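Side-chain contacts in putative membrane protein mmpL11 (Mycobacterium tuberculosis, PDB 4Y0L), which is a mycobacterial RND-family membrane protein, probably a transporter, represented here by a periplasmic domain: residues A[30-33]-A[34-37]; A[41-44]-A[45-49]. All blocks are in the same frame, centred on the assembly; numbering follows the deposited sequence.

How the interactions relate
Both contacts are local turns at the surface of a small alpha/beta domain, and they lie on opposite sides of its centre, about 23 Å apart between contact centres. Interaction 1 rounds the loop that leads from helix 19-29 into strand 37-43; interaction 2 rounds the turn that leaves that same strand for strand 49-55, so the two bracket an outermost strand of the four-stranded antiparallel sheet. Interaction 1 has the more apolar chemistry, with alanine, proline and valine turned to helix 66-80 and one buried residue, Ala32. Interaction 2 buries none of its residues and rests on two backbone hydrogen bonds, one of them weak, with an aromatic ring beside an amide and acidic side chains at its bend.

Interaction 1: residues A[30-33]-A[34-37]; sequences AQAP and NVVS
Val35 folds back over Ala30 and Ala32, and its two methyl groups carry the apolar part of this turn. CG2 meets CB of Ala32 at 3.8 Å. The other branch lies anti to the backbone N (chi1 159°), which carries it back along the loop until CG1 of Val35 is 3.7 Å from CA of Ala30. Small alanines suit this place, since they let the branched valine come close to the backbone.

The polar part belongs to the main chain. A type II beta turn runs from Ala32 to Val35, closed by a weak hydrogen bond from N of Val35 to O of Ala32 (3.3 Å). Proline at the second position, with phi already fixed near -60°, and asparagine at the third, which tolerates a positive phi (62° here), are textbook choices for this turn. The exposed Asn34 side chain touches Leu56.

Helix 66-80 packs against the apolar side: Ala32 and Pro33 touch Trp71, while Ala32 and Val35 touch Met72. Beyond the turn, Val36 and Ser37 both face Val55 in a classic beta bulge as the chain enters strand 37-43, beside strand 49-55.

Interaction 2: residues A[41-44]-A[45-49]; sequences PRFA and DDNGS
Phe43 and Asn47 lie side by side and point the same way, ring and amide planes 75° apart, on the better-packed side of the turn that joins strands 37-43 and 49-55. CD1 of the ring stands 4.0 Å from OD1 of Asn47, which approaches obliquely, and 3.9 Å from O of Ser49, which lies at the ring edge near its plane. The ring also reaches Ile22 of helix 19-29 as well as Ala13 and Ser14. A large flat residue suits this place, covering the strand end while touching both helix and loop.

Beneath these side chains the backbone makes the turn. Ala44 to Asn47 form a type I beta turn, in which N of Asn47 donates to O of Ala44 at 2.6 Å. A weak second bond, from N of Ala44 to O of Ser49 (3.4 Å), links the residue just past strand 37-43 to the first residue of strand 49-55. Asparagine is apt where phi turns positive (61°). CB of Ala44 comes no nearer than 3.9 Å to OG of Ser49, and Ser49 itself rests on Leu5 and Arg7 of strand 2-7.

The acidic bend is the loose part. The carboxylate of Asp46 leads away from strand 37-43, and Asp45, also exposed, has its side chain near segment 41-44 only through CB and CG, beside C of Ala44; acidic groups at such a bend can remain hydrated.

Chemically, the turn itself is backbone work, while the Asn47 amide, its backbone and the Phe43 ring tie it to the loop around Ala13 and Ser14. OD1 of Asn47 accepts a hydrogen bond from N of Ser14, fixing the amide next to Phe43, and the Asn47 backbone bonds to Ala13. No salt bridge crosses the contact.

Interaction 1: residues A[30-33]-A[34-37]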
ATOM      1  N   ALA A  30       0.721   8.874   0.799  1.00 27.55           N
ATOM      2  CA  ALA A  30       0.421  10.139   1.460  1.00 29.55           C
ATOM      3  C   ALA A  30       0.823  11.333   0.599  1.00 31.99           C
ATOM      4  O   ALA A  30       0.356  12.450   0.821  1.00 34.40           O
ATOM      5  CB  ALA A  30       1.119  10.204   2.806  1.00 28.62           C
ATOM      6  N   GLN A  31       1.692  11.093  -0.378  1.00 33.65           N
ATOM      7  CA  GLN A  31       2.143  12.141  -1.288  1.00 34.25           C
ATOM      8  C   GLN A  31       1.226  12.280  -2.500  1.00 36.08           C
ATOM      9  O   GLN A  31       1.345  13.234  -3.270  1.00 40.70           O
ATOM     10  CB  GLN A  31       3.572  11.860  -1.750  1.00 33.57           C
ATOM     11  CG  GLN A  31       4.639  12.329  -0.775  1.00 41.20           C
ATOM     12  CD  GLN A  31       6.020  11.803  -1.119  1.00 45.96           C
ATOM     13  OE1 GLN A  31       6.169  10.921  -1.966  1.00 36.51           O
ATOM     14  NE2 GLN A  31       7.039  12.345  -0.462  1.00 43.79           N
ATOM     15  N   ALA A  32       0.314  11.327  -2.670  1.00 34.98           N
ATOM     16  CA  ALA A  32      -0.600  11.338  -3.807  1.00 36.91           C
ATOM     17  C   ALA A  32      -1.503  12.572  -3.774  1.00 46.88           C
ATOM     18  O   ALA A  32      -1.734  13.147  -2.709  1.00 40.19           O
ATOM     19  CB  ALA A  32      -1.437  10.068  -3.820  1.00 38.00           C
ATOM     20  N   PRO A  33      -2.012  12.990  -4.946  1.00 50.27           N
ATOM     21  CA  PRO A  33      -2.890  14.165  -5.003  1.00 56.02           C
ATOM     22  C   PRO A  33      -4.155  14.003  -4.167  1.00 59.52           C
ATOM     23  O   PRO A  33      -4.737  12.922  -4.128  1.00 67.85           O
ATOM     24  CB  PRO A  33      -3.235  14.278  -6.494  1.00 63.02           C
ATOM     25  CG  PRO A  33      -2.928  12.938  -7.076  1.00 60.53           C
ATOM     26  CD  PRO A  33      -1.780  12.415  -6.281  1.00 51.65           C
ATOM     27  N   ASN A  34      -4.555  15.070  -3.482  1.00 48.47           N
ATOM     28  CA  ASN A  34      -5.803  15.094  -2.723  1.00 53.78           C
ATOM     29  C   ASN A  34      -5.868  14.074  -1.577  1.00 55.68           C
ATOM     30  O   ASN A  34      -6.899  13.947  -0.918  1.00 54.39           O
ATOM     31  CB  ASN A  34      -6.989  14.876  -3.672  1.00 68.75           C
ATOM     32  CG  ASN A  34      -6.990  15.850  -4.838  1.00 61.97           C
ATOM     33  OD1 ASN A  34      -6.505  16.975  -4.719  1.00 57.19           O
ATOM     34  ND2 ASN A  34      -7.536  15.423  -5.972  1.00 64.69           N
ATOM     35  N   VAL A  35      -4.775  13.350  -1.341  1.00 44.86           N
ATOM     36  CA  VAL A  35      -4.677  12.447  -0.194  1.00 39.92           C
ATOM     37  C   VAL A  35      -4.288  13.258   1.035  1.00 40.35           C
ATOM     38  O   VAL A  35      -3.431  14.137   0.952  1.00 43.99           O
ATOM     39  CB  VAL A  35      -3.648  11.315  -0.448  1.00 48.28           C
ATOM     40  CG1 VAL A  35      -3.160  10.686   0.856  1.00 36.69           C
ATOM     41  CG2 VAL A  35      -4.253  10.247  -1.336  1.00 38.86           C
ATOM     42  N   VAL A  36      -4.922  12.974   2.170  1.00 40.08           N
ATOM     43  CA  VAL A  36      -4.653  13.727   3.391  1.00 41.00           C
ATOM     44  C   VAL A  36      -4.374  12.809   4.585  1.00 51.35           C
ATOM     45  O   VAL A  36      -3.586  13.156   5.468  1.00 54.44           O
ATOM     46  CB  VAL A  36      -5.830  14.682   3.707  1.00 61.65           C
ATOM     47  CG1 VAL A  36      -7.144  13.929   3.836  1.00 56.97           C
ATOM     48  CG2 VAL A  36      -5.554  15.494   4.958  1.00 56.44           C
ATOM     49  N   SER A  37      -5.001  11.637   4.599  1.00 61.89           N
ATOM     50  CA  SER A  37      -4.767  10.651   5.646  1.00 55.67           C
ATOM     51  C   SER A  37      -4.519   9.275   5.052  1.00 54.38           C
ATOM     52  O   SER A  37      -5.226   8.843   4.140  1.00 48.57           O
ATOM     53  CB  SER A  37      -5.956  10.597   6.604  1.00 45.37           C
ATOM     54  OG  SER A  37      -7.173  10.606   5.881  1.00 62.75           O
TER

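Interaction 2: residues A[41-44]-A[45-49]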
ATOM      1  N   PRO A  41      -1.155  -0.001   8.229  1.00 21.25           N
ATOM      2  CA  PRO A  41      -1.506  -1.221   7.498  1.00 24.66           C
ATOM      3  C   PRO A  41      -2.455  -2.118   8.278  1.00 20.69           C
ATOM      4  O   PRO A  41      -2.258  -2.348   9.471  1.00 23.34           O
ATOM      5  CB  PRO A  41      -0.151  -1.907   7.287  1.00 27.62           C
ATOM      6  CG  PRO A  41       0.714  -1.377   8.377  1.00 16.77           C
ATOM      7  CD  PRO A  41       0.272   0.039   8.584  1.00 17.77           C
ATOM      8  N   ARG A  42      -3.489  -2.599   7.598  1.00 23.01           N
ATOM      9  CA  ARG A  42      -4.404  -3.578   8.166  1.00 25.50           C
ATOM     10  C   ARG A  42      -4.061  -4.954   7.627  1.00 25.96           C
ATOM     11  O   ARG A  42      -4.090  -5.182   6.420  1.00 34.24           O
ATOM     12  CB  ARG A  42      -5.852  -3.226   7.836  1.00 32.35           C
ATOM     13  CG  ARG A  42      -6.688  -2.906   9.054  1.00 38.99           C
ATOM     14  CD  ARG A  42      -8.072  -2.427   8.658  1.00 59.58           C
ATOM     15  NE  ARG A  42      -8.027  -1.112   8.021  1.00 59.01           N
ATOM     16  CZ  ARG A  42      -7.945   0.039   8.683  1.00 56.88           C
ATOM     17  NH1 ARG A  42      -7.895   0.051  10.010  1.00 62.92           N
ATOM     18  NH2 ARG A  42      -7.910   1.184   8.015  1.00 50.04           N
ATOM     19  N   PHE A  43      -3.728  -5.867   8.532  1.00 28.66           N
ATOM     20  CA  PHE A  43      -3.301  -7.203   8.147  1.00 33.97           C
ATOM     21  C   PHE A  43      -4.455  -8.192   8.130  1.00 40.40           C
ATOM     22  O   PHE A  43      -5.194  -8.323   9.106  1.00 48.70           O
ATOM     23  CB  PHE A  43      -2.209  -7.694   9.093  1.00 27.19           C
ATOM     24  CG  PHE A  43      -0.938  -6.908   8.995  1.00 27.35           C
ATOM     25  CD1 PHE A  43      -0.194  -6.921   7.827  1.00 19.86           C
ATOM     26  CD2 PHE A  43      -0.484  -6.155  10.063  1.00 19.31           C
ATOM     27  CE1 PHE A  43       0.975  -6.200   7.727  1.00 25.28           C
ATOM     28  CE2 PHE A  43       0.690  -5.433   9.968  1.00 25.09           C
ATOM     29  CZ  PHE A  43       1.418  -5.455   8.797  1.00 23.18           C
ATOM     30  N   ALA A  44      -4.604  -8.880   7.004  1.00 34.67           N
ATOM     31  CA  ALA A  44      -5.561  -9.970   6.896  1.00 37.19           C
ATOM     32  C   ALA A  44      -5.226 -11.034   7.932  1.00 39.84           C
ATOM     33  O   ALA A  44      -4.057 -11.244   8.260  1.00 33.50           O
ATOM     34  CB  ALA A  44      -5.544 -10.555   5.493  1.00 42.00           C
ATOM     35  N   ASP A  45      -6.252 -11.701   8.449  1.00 43.70           N
ATOM     36  CA  ASP A  45      -6.060 -12.734   9.464  1.00 50.91           C
ATOM     37  C   ASP A  45      -5.197 -13.867   8.912  1.00 47.03           C
ATOM     38  O   ASP A  45      -4.612 -14.643   9.666  1.00 43.24           O
ATOM     39  CB  ASP A  45      -7.410 -13.275   9.940  1.00 63.28           C
ATOM     40  CG  ASP A  45      -8.419 -12.173  10.205  1.00 71.51           C
ATOM     41  OD1 ASP A  45      -8.332 -11.524  11.269  1.00 75.09           O
ATOM     42  OD2 ASP A  45      -9.301 -11.956   9.347  1.00 73.45           O
ATOM     43  N   ASP A  46      -5.131 -13.945   7.586  1.00 56.02           N
ATOM     44  CA  ASP A  46      -4.272 -14.897   6.894  1.00 51.63           C
ATOM     45  C   ASP A  46      -2.819 -14.420   6.896  1.00 49.71           C
ATOM     46  O   ASP A  46      -1.890 -15.213   6.738  1.00 49.79           O
ATOM     47  CB  ASP A  46      -4.764 -15.090   5.457  1.00 50.27           C
ATOM     48  CG  ASP A  46      -4.057 -16.222   4.740  1.00 69.58           C
ATOM     49  OD1 ASP A  46      -3.560 -17.146   5.419  1.00 75.67           O
ATOM     50  OD2 ASP A  46      -4.006 -16.191   3.493  1.00 77.94           O
ATOM     51  N   ASN A  47      -2.640 -13.114   7.074  1.00 39.76           N
ATOM     52  CA  ASN A  47      -1.330 -12.468   7.000  1.00 40.60           C
ATOM     53  C   ASN A  47      -0.713 -12.640   5.615  1.00 35.87           C
ATOM     54  O   ASN A  47       0.505 -12.581   5.453  1.00 26.83           O
ATOM     55  CB  ASN A  47      -0.385 -13.018   8.076  1.00 33.17           C
ATOM     56  CG  ASN A  47       0.593 -11.965   8.599  1.00 25.87           C
ATOM     57  OD1 ASN A  47       0.542 -10.798   8.210  1.00 21.33           O
ATOM     58  ND2 ASN A  47       1.479 -12.378   9.494  1.00 23.26           N
ATOM     59  N   GLY A  48      -1.566 -12.851   4.615  1.00 36.63           N
ATOM     60  CA  GLY A  48      -1.121 -12.955   3.238  1.00 38.95           C
ATOM     61  C   GLY A  48      -0.928 -11.589   2.609  1.00 51.80           C
ATOM     62  O   GLY A  48      -0.119 -11.427   1.693  1.00 54.43           O
ATOM     63  N   SER A  49      -1.664 -10.602   3.114  1.00 31.55           N
ATOM     64  CA  SER A  49      -1.641  -9.259   2.543  1.00 26.53           C
ATOM     65  C   SER A  49      -1.789  -8.170   3.599  1.00 24.27           C
ATOM     66  O   SER A  49      -2.107  -8.443   4.758  1.00 13.47           O
ATOM     67  CB  SER A  49      -2.757  -9.113   1.508  1.00 20.55           C
ATOM     68  OG  SER A  49      -4.022  -9.353   2.099  1.00 21.91           O
TER